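Local structure of 4-hydroxy-tetrahydrodipicolinate synthase (6T3T) at residues L257-L262 with T284-T289; A207-P212 with V251-A256; V159-A164 with S172-A177. The protein probably catalyses the condensation of pyruvate with aspartate semialdehyde to 4-hydroxy-tetrahydrodipicolinate, a step of lysine biosynthesis. One frame throughout, in Å; residues are numbered along the deposited sequence.

Contact 1: L257-L262 with T284-T289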
ATOM      1  N   LEU A 257      23.804 -17.522  12.842  1.00 18.86           N
ATOM      2  CA  LEU A 257      24.587 -17.839  14.035  1.00 22.33           C
ATOM      3  C   LEU A 257      24.726 -19.348  14.214  1.00 21.92           C
ATOM      4  O   LEU A 257      25.775 -19.833  14.658  1.00 19.83           O
ATOM      5  CB  LEU A 257      23.958 -17.203  15.279  1.00 18.44           C
ATOM      6  CG  LEU A 257      24.116 -15.679  15.394  1.00 20.33           C
ATOM      7  CD1 LEU A 257      23.059 -15.125  16.312  1.00 16.40           C
ATOM      8  CD2 LEU A 257      25.567 -15.233  15.826  1.00 18.04           C
ATOM      9  N   ALA A 258      23.686 -20.112  13.863  1.00 19.66           N
ATOM     10  CA  ALA A 258      23.819 -21.571  13.949  1.00 20.81           C
ATOM     11  C   ALA A 258      24.797 -22.100  12.908  1.00 26.36           C
ATOM     12  O   ALA A 258      25.497 -23.092  13.157  1.00 30.52           O
ATOM     13  CB  ALA A 258      22.459 -22.257  13.790  1.00 23.02           C
ATOM     14  N   MET A 259      24.846 -21.481  11.730  1.00 22.24           N
ATOM     15  CA  MET A 259      25.815 -21.916  10.735  1.00 23.87           C
ATOM     16  C   MET A 259      27.247 -21.698  11.230  1.00 23.60           C
ATOM     17  O   MET A 259      28.148 -22.471  10.883  1.00 22.55           O
ATOM     18  CB  MET A 259      25.579 -21.150   9.425  1.00 26.63           C
ATOM     19  CG  MET A 259      24.480 -21.714   8.529  1.00 32.93           C
ATOM     20  SD  MET A 259      24.152 -20.660   7.102  1.00 40.68           S
ATOM     21  CE  MET A 259      25.817 -20.302   6.583  1.00 41.03           C
ATOM     22  N   GLU A 260      27.460 -20.692  12.085  1.00 24.33           N
ATOM     23  CA  GLU A 260      28.743 -20.436  12.733  1.00 23.83           C
ATOM     24  C   GLU A 260      28.965 -21.276  13.987  1.00 26.32           C
ATOM     25  O   GLU A 260      29.991 -21.100  14.647  1.00 25.73           O
ATOM     26  CB  GLU A 260      28.868 -18.945  13.057  1.00 20.79           C
ATOM     27  CG  GLU A 260      28.953 -18.131  11.755  1.00 21.14           C
ATOM     28  CD  GLU A 260      29.043 -16.641  11.934  1.00 26.92           C
ATOM     29  OE1 GLU A 260      28.781 -16.114  13.039  1.00 29.56           O
ATOM     30  OE2 GLU A 260      29.385 -15.984  10.932  1.00 32.69           O
ATOM     31  N   GLY A 261      28.049 -22.191  14.302  1.00 22.90           N
ATOM     32  CA  GLY A 261      28.160 -23.035  15.479  1.00 21.43           C
ATOM     33  C   GLY A 261      27.926 -22.313  16.778  1.00 23.81           C
ATOM     34  O   GLY A 261      28.404 -22.756  17.814  1.00 29.10           O
ATOM     35  N   LEU A 262      27.226 -21.183  16.751  1.00 23.75           N
ATOM     36  CA  LEU A 262      27.139 -20.307  17.905  1.00 22.82           C
ATOM     37  C   LEU A 262      25.852 -20.501  18.690  1.00 22.44           C
ATOM     38  O   LEU A 262      25.762 -20.050  19.833  1.00 25.63           O
ATOM     39  CB  LEU A 262      27.263 -18.847  17.461  1.00 25.01           C
ATOM     40  CG  LEU A 262      28.670 -18.582  16.907  1.00 26.56           C
ATOM     41  CD1 LEU A 262      28.842 -17.148  16.455  1.00 24.41           C
ATOM     42  CD2 LEU A 262      29.728 -18.964  17.952  1.00 27.60           C
ATOM     43  N   THR A 284      25.532 -18.008   1.069  1.00 25.80           N
ATOM     44  CA  THR A 284      26.495 -17.395   0.166  1.00 25.00           C
ATOM     45  C   THR A 284      26.749 -15.934   0.540  1.00 25.35           C
ATOM     46  O   THR A 284      27.904 -15.492   0.529  1.00 20.43           O
ATOM     47  CB  THR A 284      26.039 -17.540  -1.293  1.00 27.43           C
ATOM     48  OG1 THR A 284      24.801 -16.865  -1.475  1.00 29.37           O
ATOM     49  CG2 THR A 284      25.845 -19.001  -1.665  1.00 22.17           C
ATOM     50  N   THR A 285      25.694 -15.170   0.891  1.00 21.94           N
ATOM     51  CA  THR A 285      25.906 -13.788   1.329  1.00 18.92           C
ATOM     52  C   THR A 285      26.796 -13.728   2.580  1.00 20.92           C
ATOM     53  O   THR A 285      27.670 -12.864   2.687  1.00 20.24           O
ATOM     54  CB  THR A 285      24.574 -13.085   1.632  1.00 21.45           C
ATOM     55  OG1 THR A 285      23.811 -12.900   0.439  1.00 18.43           O
ATOM     56  CG2 THR A 285      24.814 -11.705   2.304  1.00 20.42           C
ATOM     57  N   LEU A 286      26.583 -14.632   3.533  1.00 22.72           N
ATOM     58  CA  LEU A 286      27.431 -14.669   4.728  1.00 20.47           C
ATOM     59  C   LEU A 286      28.905 -14.802   4.367  1.00 21.92           C
ATOM     60  O   LEU A 286      29.757 -14.074   4.896  1.00 16.83           O
ATOM     61  CB  LEU A 286      27.036 -15.819   5.631  1.00 18.09           C
ATOM     62  CG  LEU A 286      26.547 -15.608   7.061  1.00 31.12           C
ATOM     63  CD1 LEU A 286      26.480 -16.963   7.743  1.00 26.98           C
ATOM     64  CD2 LEU A 286      27.444 -14.652   7.841  1.00 29.02           C
ATOM     65  N   SER A 287      29.232 -15.760   3.497  1.00 21.73           N
ATOM     66  CA  SER A 287      30.628 -15.985   3.132  1.00 24.91           C
ATOM     67  C   SER A 287      31.237 -14.748   2.485  1.00 19.86           C
ATOM     68  O   SER A 287      32.331 -14.315   2.854  1.00 23.96           O
ATOM     69  CB  SER A 287      30.727 -17.176   2.168  1.00 21.62           C
ATOM     70  OG  SER A 287      30.818 -18.368   2.906  1.00 38.38           O
ATOM     71  N   ARG A 288      30.532 -14.171   1.517  1.00 20.20           N
ATOM     72  CA  ARG A 288      31.017 -12.994   0.799  1.00 24.02           C
ATOM     73  C   ARG A 288      31.256 -11.824   1.742  1.00 21.65           C
ATOM     74  O   ARG A 288      32.192 -11.040   1.554  1.00 19.96           O
ATOM     75  CB  ARG A 288      30.013 -12.588  -0.291  1.00 24.69           C
ATOM     76  CG  ARG A 288      29.990 -13.502  -1.482  1.00 34.54           C
ATOM     77  CD  ARG A 288      28.885 -13.222  -2.513  1.00 41.03           C
ATOM     78  NE  ARG A 288      29.009 -14.172  -3.620  1.00 40.75           N
ATOM     79  CZ  ARG A 288      28.120 -14.350  -4.597  1.00 51.41           C
ATOM     80  NH1 ARG A 288      28.357 -15.264  -5.538  1.00 50.58           N
ATOM     81  NH2 ARG A 288      26.996 -13.635  -4.636  1.00 53.67           N
ATOM     82  N   THR A 289      30.383 -11.663   2.734  1.00 20.19           N
ATOM     83  CA  THR A 289      30.494 -10.544   3.664  1.00 19.21           C
ATOM     84  C   THR A 289      31.763 -10.627   4.499  1.00 17.94           C
ATOM     85  O   THR A 289      32.422  -9.607   4.761  1.00 16.09           O
ATOM     86  CB  THR A 289      29.268 -10.517   4.562  1.00 17.33           C
ATOM     87  OG1 THR A 289      28.114 -10.358   3.739  1.00 18.82           O
ATOM     88  CG2 THR A 289      29.356  -9.353   5.576  1.00 21.60           C
TER

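Contact 2: A207-P212 with V251-A256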
ATOM      1  N   ALA A 207      22.030  -7.057  12.713  1.00 13.63           N
ATOM      2  CA  ALA A 207      23.271  -7.541  12.109  1.00 17.69           C
ATOM      3  C   ALA A 207      24.406  -7.616  13.122  1.00 16.07           C
ATOM      4  O   ALA A 207      25.293  -8.458  12.979  1.00 13.75           O
ATOM      5  CB  ALA A 207      23.704  -6.633  10.956  1.00 13.62           C
ATOM      6  N   SER A 208      24.384  -6.748  14.146  1.00 15.73           N
ATOM      7  CA  SER A 208      25.444  -6.705  15.140  1.00 16.38           C
ATOM      8  C   SER A 208      25.548  -7.989  15.954  1.00 16.49           C
ATOM      9  O   SER A 208      26.559  -8.168  16.634  1.00 15.95           O
ATOM     10  CB  SER A 208      25.231  -5.514  16.075  1.00 17.74           C
ATOM     11  OG  SER A 208      23.968  -5.570  16.727  1.00 15.50           O
ATOM     12  N   ASN A 209      24.526  -8.857  15.905  1.00 14.34           N
ATOM     13  CA  ASN A 209      24.602 -10.200  16.478  1.00 16.81           C
ATOM     14  C   ASN A 209      25.750 -10.985  15.873  1.00 18.88           C
ATOM     15  O   ASN A 209      26.392 -11.805  16.548  1.00 12.62           O
ATOM     16  CB  ASN A 209      23.310 -10.967  16.213  1.00 13.34           C
ATOM     17  CG  ASN A 209      22.246 -10.701  17.229  1.00 16.46           C
ATOM     18  OD1 ASN A 209      22.330 -11.155  18.376  1.00 14.33           O
ATOM     19  ND2 ASN A 209      21.210  -9.962  16.816  1.00 15.79           N
ATOM     20  N   LEU A 210      25.973 -10.781  14.580  1.00 14.74           N
ATOM     21  CA  LEU A 210      26.967 -11.484  13.799  1.00 16.71           C
ATOM     22  C   LEU A 210      28.256 -10.701  13.686  1.00 19.39           C
ATOM     23  O   LEU A 210      29.338 -11.269  13.875  1.00 20.10           O
ATOM     24  CB  LEU A 210      26.426 -11.761  12.396  1.00 18.55           C
ATOM     25  CG  LEU A 210      25.306 -12.794  12.240  1.00 19.21           C
ATOM     26  CD1 LEU A 210      24.673 -12.625  10.859  1.00 14.09           C
ATOM     27  CD2 LEU A 210      25.824 -14.256  12.441  1.00 14.02           C
ATOM     28  N   PHE A 211      28.148  -9.396  13.421  1.00 16.12           N
ATOM     29  CA  PHE A 211      29.296  -8.530  13.144  1.00 16.08           C
ATOM     30  C   PHE A 211      29.203  -7.296  14.033  1.00 16.54           C
ATOM     31  O   PHE A 211      28.968  -6.180  13.548  1.00 17.12           O
ATOM     32  CB  PHE A 211      29.359  -8.163  11.661  1.00 17.74           C
ATOM     33  CG  PHE A 211      29.486  -9.353  10.757  1.00 20.76           C
ATOM     34  CD1 PHE A 211      30.697 -10.019  10.638  1.00 19.25           C
ATOM     35  CD2 PHE A 211      28.385  -9.824  10.045  1.00 19.12           C
ATOM     36  CE1 PHE A 211      30.829 -11.136   9.806  1.00 26.74           C
ATOM     37  CE2 PHE A 211      28.492 -10.964   9.219  1.00 20.54           C
ATOM     38  CZ  PHE A 211      29.735 -11.614   9.094  1.00 21.73           C
ATOM     39  N   PRO A 212      29.390  -7.468  15.348  1.00 15.55           N
ATOM     40  CA  PRO A 212      29.274  -6.317  16.270  1.00 14.82           C
ATOM     41  C   PRO A 212      30.264  -5.194  15.993  1.00 15.93           C
ATOM     42  O   PRO A 212      29.873  -4.029  15.955  1.00 16.36           O
ATOM     43  CB  PRO A 212      29.512  -6.961  17.656  1.00 14.71           C
ATOM     44  CG  PRO A 212      30.274  -8.202  17.378  1.00 18.29           C
ATOM     45  CD  PRO A 212      29.718  -8.717  16.061  1.00 14.30           C
ATOM     46  N   VAL A 251      14.590 -15.488  11.985  1.00 16.58           N
ATOM     47  CA  VAL A 251      14.989 -16.745  11.347  1.00 15.46           C
ATOM     48  C   VAL A 251      16.321 -16.623  10.624  1.00 15.68           C
ATOM     49  O   VAL A 251      17.196 -17.480  10.849  1.00 17.11           O
ATOM     50  CB  VAL A 251      13.875 -17.270  10.422  1.00 17.34           C
ATOM     51  CG1 VAL A 251      14.343 -18.561   9.792  1.00 12.85           C
ATOM     52  CG2 VAL A 251      12.579 -17.485  11.175  1.00 18.92           C
ATOM     53  N   PRO A 252      16.557 -15.616   9.763  1.00 18.31           N
ATOM     54  CA  PRO A 252      17.891 -15.528   9.120  1.00 18.59           C
ATOM     55  C   PRO A 252      19.028 -15.318  10.108  1.00 16.97           C
ATOM     56  O   PRO A 252      20.042 -16.020  10.015  1.00 13.03           O
ATOM     57  CB  PRO A 252      17.742 -14.350   8.144  1.00 18.88           C
ATOM     58  CG  PRO A 252      16.266 -14.242   7.900  1.00 19.69           C
ATOM     59  CD  PRO A 252      15.651 -14.565   9.247  1.00 18.23           C
ATOM     60  N   VAL A 253      18.906 -14.376  11.049  1.00 12.31           N
ATOM     61  CA  VAL A 253      20.036 -14.136  11.942  1.00 13.24           C
ATOM     62  C   VAL A 253      20.282 -15.347  12.843  1.00 15.38           C
ATOM     63  O   VAL A 253      21.428 -15.710  13.110  1.00 13.56           O
ATOM     64  CB  VAL A 253      19.869 -12.837  12.755  1.00 13.34           C
ATOM     65  CG1 VAL A 253      18.809 -12.954  13.871  1.00 12.74           C
ATOM     66  CG2 VAL A 253      21.207 -12.448  13.345  1.00 12.31           C
ATOM     67  N   LYS A 254      19.229 -16.023  13.290  1.00 18.94           N
ATOM     68  CA  LYS A 254      19.494 -17.206  14.106  1.00 18.66           C
ATOM     69  C   LYS A 254      20.054 -18.342  13.243  1.00 18.99           C
ATOM     70  O   LYS A 254      20.916 -19.099  13.696  1.00 17.88           O
ATOM     71  CB  LYS A 254      18.234 -17.649  14.865  1.00 18.61           C
ATOM     72  CG  LYS A 254      18.472 -18.888  15.748  1.00 23.71           C
ATOM     73  CD  LYS A 254      17.264 -19.247  16.595  1.00 28.03           C
ATOM     74  CE  LYS A 254      17.279 -18.550  17.940  1.00 19.62           C
ATOM     75  NZ  LYS A 254      16.260 -19.214  18.823  1.00 19.26           N
ATOM     76  N   THR A 255      19.583 -18.464  12.000  1.00 15.18           N
ATOM     77  CA  THR A 255      20.167 -19.419  11.059  1.00 18.16           C
ATOM     78  C   THR A 255      21.643 -19.124  10.804  1.00 21.79           C
ATOM     79  O   THR A 255      22.467 -20.045  10.708  1.00 15.75           O
ATOM     80  CB  THR A 255      19.384 -19.403   9.743  1.00 18.95           C
ATOM     81  OG1 THR A 255      18.041 -19.842   9.994  1.00 18.12           O
ATOM     82  CG2 THR A 255      20.023 -20.333   8.739  1.00 19.94           C
ATOM     83  N   ALA A 256      21.993 -17.847  10.656  1.00 16.67           N
ATOM     84  CA  ALA A 256      23.391 -17.496  10.426  1.00 15.92           C
ATOM     85  C   ALA A 256      24.254 -17.869  11.627  1.00 17.40           C
ATOM     86  O   ALA A 256      25.297 -18.509  11.475  1.00 19.85           O
ATOM     87  CB  ALA A 256      23.508 -16.001  10.115  1.00 14.97           C
TER

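Contact 3: V159-A164 with S172-A177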
ATOM      1  N   VAL A 159      12.761   8.821  26.429  1.00 20.68           N
ATOM      2  CA  VAL A 159      14.018   9.453  26.051  1.00 21.45           C
ATOM      3  C   VAL A 159      14.400   9.189  24.602  1.00 22.17           C
ATOM      4  O   VAL A 159      15.428   9.699  24.152  1.00 17.77           O
ATOM      5  CB  VAL A 159      15.171   9.013  26.977  1.00 22.12           C
ATOM      6  CG1 VAL A 159      14.976   9.570  28.393  1.00 30.62           C
ATOM      7  CG2 VAL A 159      15.286   7.492  27.032  1.00 27.87           C
ATOM      8  N   GLY A 160      13.648   8.372  23.873  1.00 22.48           N
ATOM      9  CA  GLY A 160      14.009   8.103  22.495  1.00 14.90           C
ATOM     10  C   GLY A 160      13.039   7.121  21.876  1.00 21.21           C
ATOM     11  O   GLY A 160      12.058   6.709  22.498  1.00 18.50           O
ATOM     12  N   ILE A 161      13.357   6.713  20.654  1.00 17.41           N
ATOM     13  CA  ILE A 161      12.503   5.823  19.889  1.00 15.14           C
ATOM     14  C   ILE A 161      13.392   4.967  18.992  1.00 13.51           C
ATOM     15  O   ILE A 161      14.352   5.455  18.392  1.00 17.83           O
ATOM     16  CB  ILE A 161      11.463   6.623  19.069  1.00 18.19           C
ATOM     17  CG1 ILE A 161      10.522   5.678  18.302  1.00 13.95           C
ATOM     18  CG2 ILE A 161      12.141   7.670  18.124  1.00 13.54           C
ATOM     19  CD1 ILE A 161       9.284   6.416  17.796  1.00 16.10           C
ATOM     20  N   LYS A 162      13.095   3.678  18.953  1.00 14.16           N
ATOM     21  CA  LYS A 162      13.562   2.812  17.883  1.00 15.84           C
ATOM     22  C   LYS A 162      12.574   2.981  16.741  1.00 17.94           C
ATOM     23  O   LYS A 162      11.447   2.485  16.791  1.00 17.70           O
ATOM     24  CB  LYS A 162      13.639   1.364  18.343  1.00 18.22           C
ATOM     25  CG  LYS A 162      14.176   0.409  17.287  1.00 17.74           C
ATOM     26  CD  LYS A 162      13.950  -1.040  17.726  1.00 20.46           C
ATOM     27  CE  LYS A 162      14.430  -2.025  16.665  1.00 20.12           C
ATOM     28  NZ  LYS A 162      14.316  -3.438  17.126  1.00 24.80           N
ATOM     29  N   GLU A 163      12.982   3.705  15.717  1.00 21.29           N
ATOM     30  CA  GLU A 163      12.111   3.998  14.589  1.00 20.25           C
ATOM     31  C   GLU A 163      12.308   2.910  13.536  1.00 20.34           C
ATOM     32  O   GLU A 163      13.376   2.800  12.920  1.00 19.66           O
ATOM     33  CB  GLU A 163      12.381   5.396  14.038  1.00 18.80           C
ATOM     34  CG  GLU A 163      11.540   5.744  12.825  1.00 22.13           C
ATOM     35  CD  GLU A 163      10.053   5.506  13.050  1.00 21.85           C
ATOM     36  OE1 GLU A 163       9.533   5.821  14.125  1.00 21.95           O
ATOM     37  OE2 GLU A 163       9.401   4.979  12.138  1.00 25.03           O
ATOM     38  N   ALA A 164      11.309   2.045  13.393  1.00 20.00           N
ATOM     39  CA  ALA A 164      11.364   0.971  12.415  1.00 17.26           C
ATOM     40  C   ALA A 164      10.174   1.062  11.461  1.00 19.96           C
ATOM     41  O   ALA A 164       9.622   0.049  11.029  1.00 21.13           O
ATOM     42  CB  ALA A 164      11.452  -0.385  13.112  1.00 19.51           C
ATOM     43  N   SER A 172      13.255  12.820   9.731  1.00 17.43           N
ATOM     44  CA  SER A 172      13.249  14.276   9.568  1.00 22.53           C
ATOM     45  C   SER A 172      12.085  14.923  10.306  1.00 21.04           C
ATOM     46  O   SER A 172      12.245  16.001  10.892  1.00 22.71           O
ATOM     47  CB  SER A 172      13.192  14.660   8.083  1.00 16.64           C
ATOM     48  OG  SER A 172      14.390  14.320   7.424  1.00 22.29           O
ATOM     49  N   GLN A 173      10.897  14.300  10.267  1.00 23.04           N
ATOM     50  CA  GLN A 173       9.755  14.845  11.007  1.00 20.28           C
ATOM     51  C   GLN A 173       9.989  14.774  12.515  1.00 20.96           C
ATOM     52  O   GLN A 173       9.665  15.719  13.252  1.00 22.43           O
ATOM     53  CB  GLN A 173       8.464  14.105  10.622  1.00 23.62           C
ATOM     54  CG  GLN A 173       7.873  14.540   9.252  1.00 31.73           C
ATOM     55  CD  GLN A 173       6.950  13.498   8.595  1.00 34.39           C
ATOM     56  OE1 GLN A 173       6.973  12.322   8.942  1.00 38.22           O
ATOM     57  NE2 GLN A 173       6.158  13.938   7.617  1.00 41.15           N
ATOM     58  N   LEU A 174      10.545  13.663  12.994  1.00 18.22           N
ATOM     59  CA  LEU A 174      10.804  13.527  14.424  1.00 15.63           C
ATOM     60  C   LEU A 174      11.811  14.571  14.904  1.00 22.50           C
ATOM     61  O   LEU A 174      11.623  15.180  15.970  1.00 18.70           O
ATOM     62  CB  LEU A 174      11.269  12.103  14.728  1.00 15.25           C
ATOM     63  CG  LEU A 174      10.157  11.067  14.610  1.00 18.38           C
ATOM     64  CD1 LEU A 174      10.698   9.637  14.627  1.00 12.54           C
ATOM     65  CD2 LEU A 174       9.147  11.291  15.736  1.00 14.13           C
ATOM     66  N   VAL A 175      12.893  14.798  14.137  1.00 23.53           N
ATOM     67  CA  VAL A 175      13.861  15.820  14.540  1.00 20.24           C
ATOM     68  C   VAL A 175      13.224  17.217  14.491  1.00 26.27           C
ATOM     69  O   VAL A 175      13.446  18.035  15.392  1.00 26.91           O
ATOM     70  CB  VAL A 175      15.162  15.715  13.718  1.00 23.91           C
ATOM     71  CG1 VAL A 175      15.836  14.380  13.968  1.00 21.27           C
ATOM     72  CG2 VAL A 175      14.894  15.815  12.278  1.00 32.19           C
ATOM     73  N   GLU A 176      12.366  17.495  13.496  1.00 22.50           N
ATOM     74  CA  GLU A 176      11.622  18.760  13.526  1.00 26.62           C
ATOM     75  C   GLU A 176      10.846  18.917  14.826  1.00 27.86           C
ATOM     76  O   GLU A 176      10.813  20.003  15.408  1.00 27.15           O
ATOM     77  CB  GLU A 176      10.581  18.835  12.403  1.00 24.89           C
ATOM     78  CG  GLU A 176      10.851  19.723  11.218  1.00 36.17           C
ATOM     79  CD  GLU A 176      11.250  21.147  11.564  1.00 32.46           C
ATOM     80  OE1 GLU A 176      10.432  21.960  12.053  1.00 41.03           O
ATOM     81  OE2 GLU A 176      12.413  21.462  11.281  1.00 32.86           O
ATOM     82  N   ALA A 177      10.196  17.845  15.287  1.00 27.60           N
ATOM     83  CA  ALA A 177       9.206  17.992  16.342  1.00 26.20           C
ATOM     84  C   ALA A 177       9.762  17.825  17.746  1.00 27.60           C
ATOM     85  O   ALA A 177       9.138  18.308  18.695  1.00 31.06           O
ATOM     86  CB  ALA A 177       8.053  17.006  16.134  1.00 26.56           C
TER

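Contact 1: L257-L262 with T284-T289
Met259 and Leu286 mark the closest backbone approach, with their CA atoms 9.6 Å apart, where the last turn of helix 251-259 comes up beside the middle of helix 276-295. Both helices belong to the helical region that follows the (beta/alpha)8 barrel, and the first of them ends here in a Schellman motif. Gly261 takes a positive phi, while Leu262 N and Gly261 N bond back to Leu257 O and Ala258 O. Just before this ending, Met259 directs its CB bond toward helix 276-295, while Glu260 reaches it only with the end of its side chain.

The two methyls of Leu286 are shared between them. CD1 meets the methyl CE of Met259 at 3.6 Å, the two side chains sliding past each other in opposite directions. Met259 starts with CG beside its backbone N and runs straight through chi2, then bends at chi3 (45°), which turns CE onto the leucine methyl. The other methyl, CD2, lies 3.9 Å from OE2 of Glu260. Glu260 is extended beyond CG; its OE2 is held by a salt bridge to Lys290, one turn further along helix 276-295, and the side chain crosses that of Leu286 at a slant. Leu286 is buried, whereas Met259 lies at the exposed margin.

On the inner side of helix 276-295, Thr285 OG1 bonds Asp243 of helix 227-243. One turn on, Thr289 OG1 reaches Thr285 O at 2.8 Å from above the carbonyl plane, and Thr289 N comes to the same oxygen from the opposite face.

Contact 2: A207-P212 with V251-A256
Leu210 sets both of its methyls against the single methyl of Ala256: CD1 lies 3.6 Å and CD2 3.7 Å from Ala256 CB, so the open side of the leucine fork faces the alanine methyl. CD2 also comes near the backbone at Ala256 C. One turn earlier in helix 251-259, Val253 presents one branch to the same loop. Its CG1 sits in the crowded position between the backbone N and the carbonyl carbon (chi1 73°), which leaves CG2 anti to the N and turned across the gap. There CG2 touches Asn209 CB at 3.9 Å and, more loosely, Leu210 CG at 4.3 Å.

Residues 207-212 form the link from strand 202-205, the eighth of the (beta/alpha)8 barrel, to helix 212-223, and the contact fastens this link to the helical region that follows the barrel. The link is coiled on itself: Ala207 O takes bonds from both Leu210 N and Phe211 N. Phe211 then occupies the N-cap position of helix 212-223. The amide end of Asn209 turns to the barrel, where its ND2 bonds Ala9 O and Val206 O, so that only the aliphatic start of this side chain meets Val253.

All four touching residues are buried. Val253 also lies about 4 Å, side chain to side chain, from Thr45, predicted to bind pyruvate, which places this buried patch beside the probable pyruvate site. Lys254, the next residue of the helix, points its CB bond away from the loop, and its NZ forms a salt bridge with Glu47.

Contact 3: V159-A164 with S172-A177
Leu174 of helix 168-177 reaches over to Ile161 and Glu163, alternate residues of strand 158-163 whose side chains point to the outside of the barrel. Strand, helix and the following strand 183-186 make one right-handed beta-alpha-beta unit of the (beta/alpha)8 barrel, and the contact sits where the helix covers its own strand. The backbones stay well apart, with the CA atoms of Ile161 and Leu174 at 9.6 Å, so the gap is filled by side chains from both sides.

Leu174 places CG beside its backbone N and then runs out straight, with CD1 anti to CA (chi2 168°). That methyl is the atom that touches both strand residues. It meets CG2 of Ile161 at 4.3 Å, a loose contact. In Ile161 the longer CG1 branch is anti to the backbone N, and CG2 takes the place between the N and the carbonyl carbon. Ile184 of strand 183-186 touches all three residues, and Val145 and Val148 of helix 145-154 press on Leu174 and Ile161 respectively.

Glu163 is folded rather than extended. CG is anti to the backbone N, and the bend at chi2 (52°) brings OE2 to Gly165 N and Asn134 ND2, two bonds that pin a buried carboxylate. Between these two outward residues, Lys162 takes the other face of the strand and runs fully extended into the barrel, where it probably forms the Schiff base with the substrate; here its NZ makes a salt bridge to a sulfate ion, probably from the crystallisation liquor. On the helix, Ser172 OG bonds His234 of a second subunit. OE1 of Glu163, which is itself hydrogen-bonded elsewhere in the structure, lies 4.0 Å from Leu174 CD1.

In the fold
Along the chain the contacts follow one another without overlap: contact 3 first, then contact 2, then contact 1. Contact 3 stays within the barrel wall, between the sixth strand and its helix, on the opposite side of the chain's centre from the other two; its centre is 26 Å from that of contact 2 and 33 Å from that of contact 1. Contacts 1 and 2 share helix 251-259, and their centres are 8 Å apart. They touch directly, with Leu257 CD2 on Leu210 CD2 at 3.5 Å and Leu286 CD1 on Ala256 CB. Helix 251-259 therefore ties the loop after the eighth strand to helix 276-295, joining the barrel to the C-terminal helices.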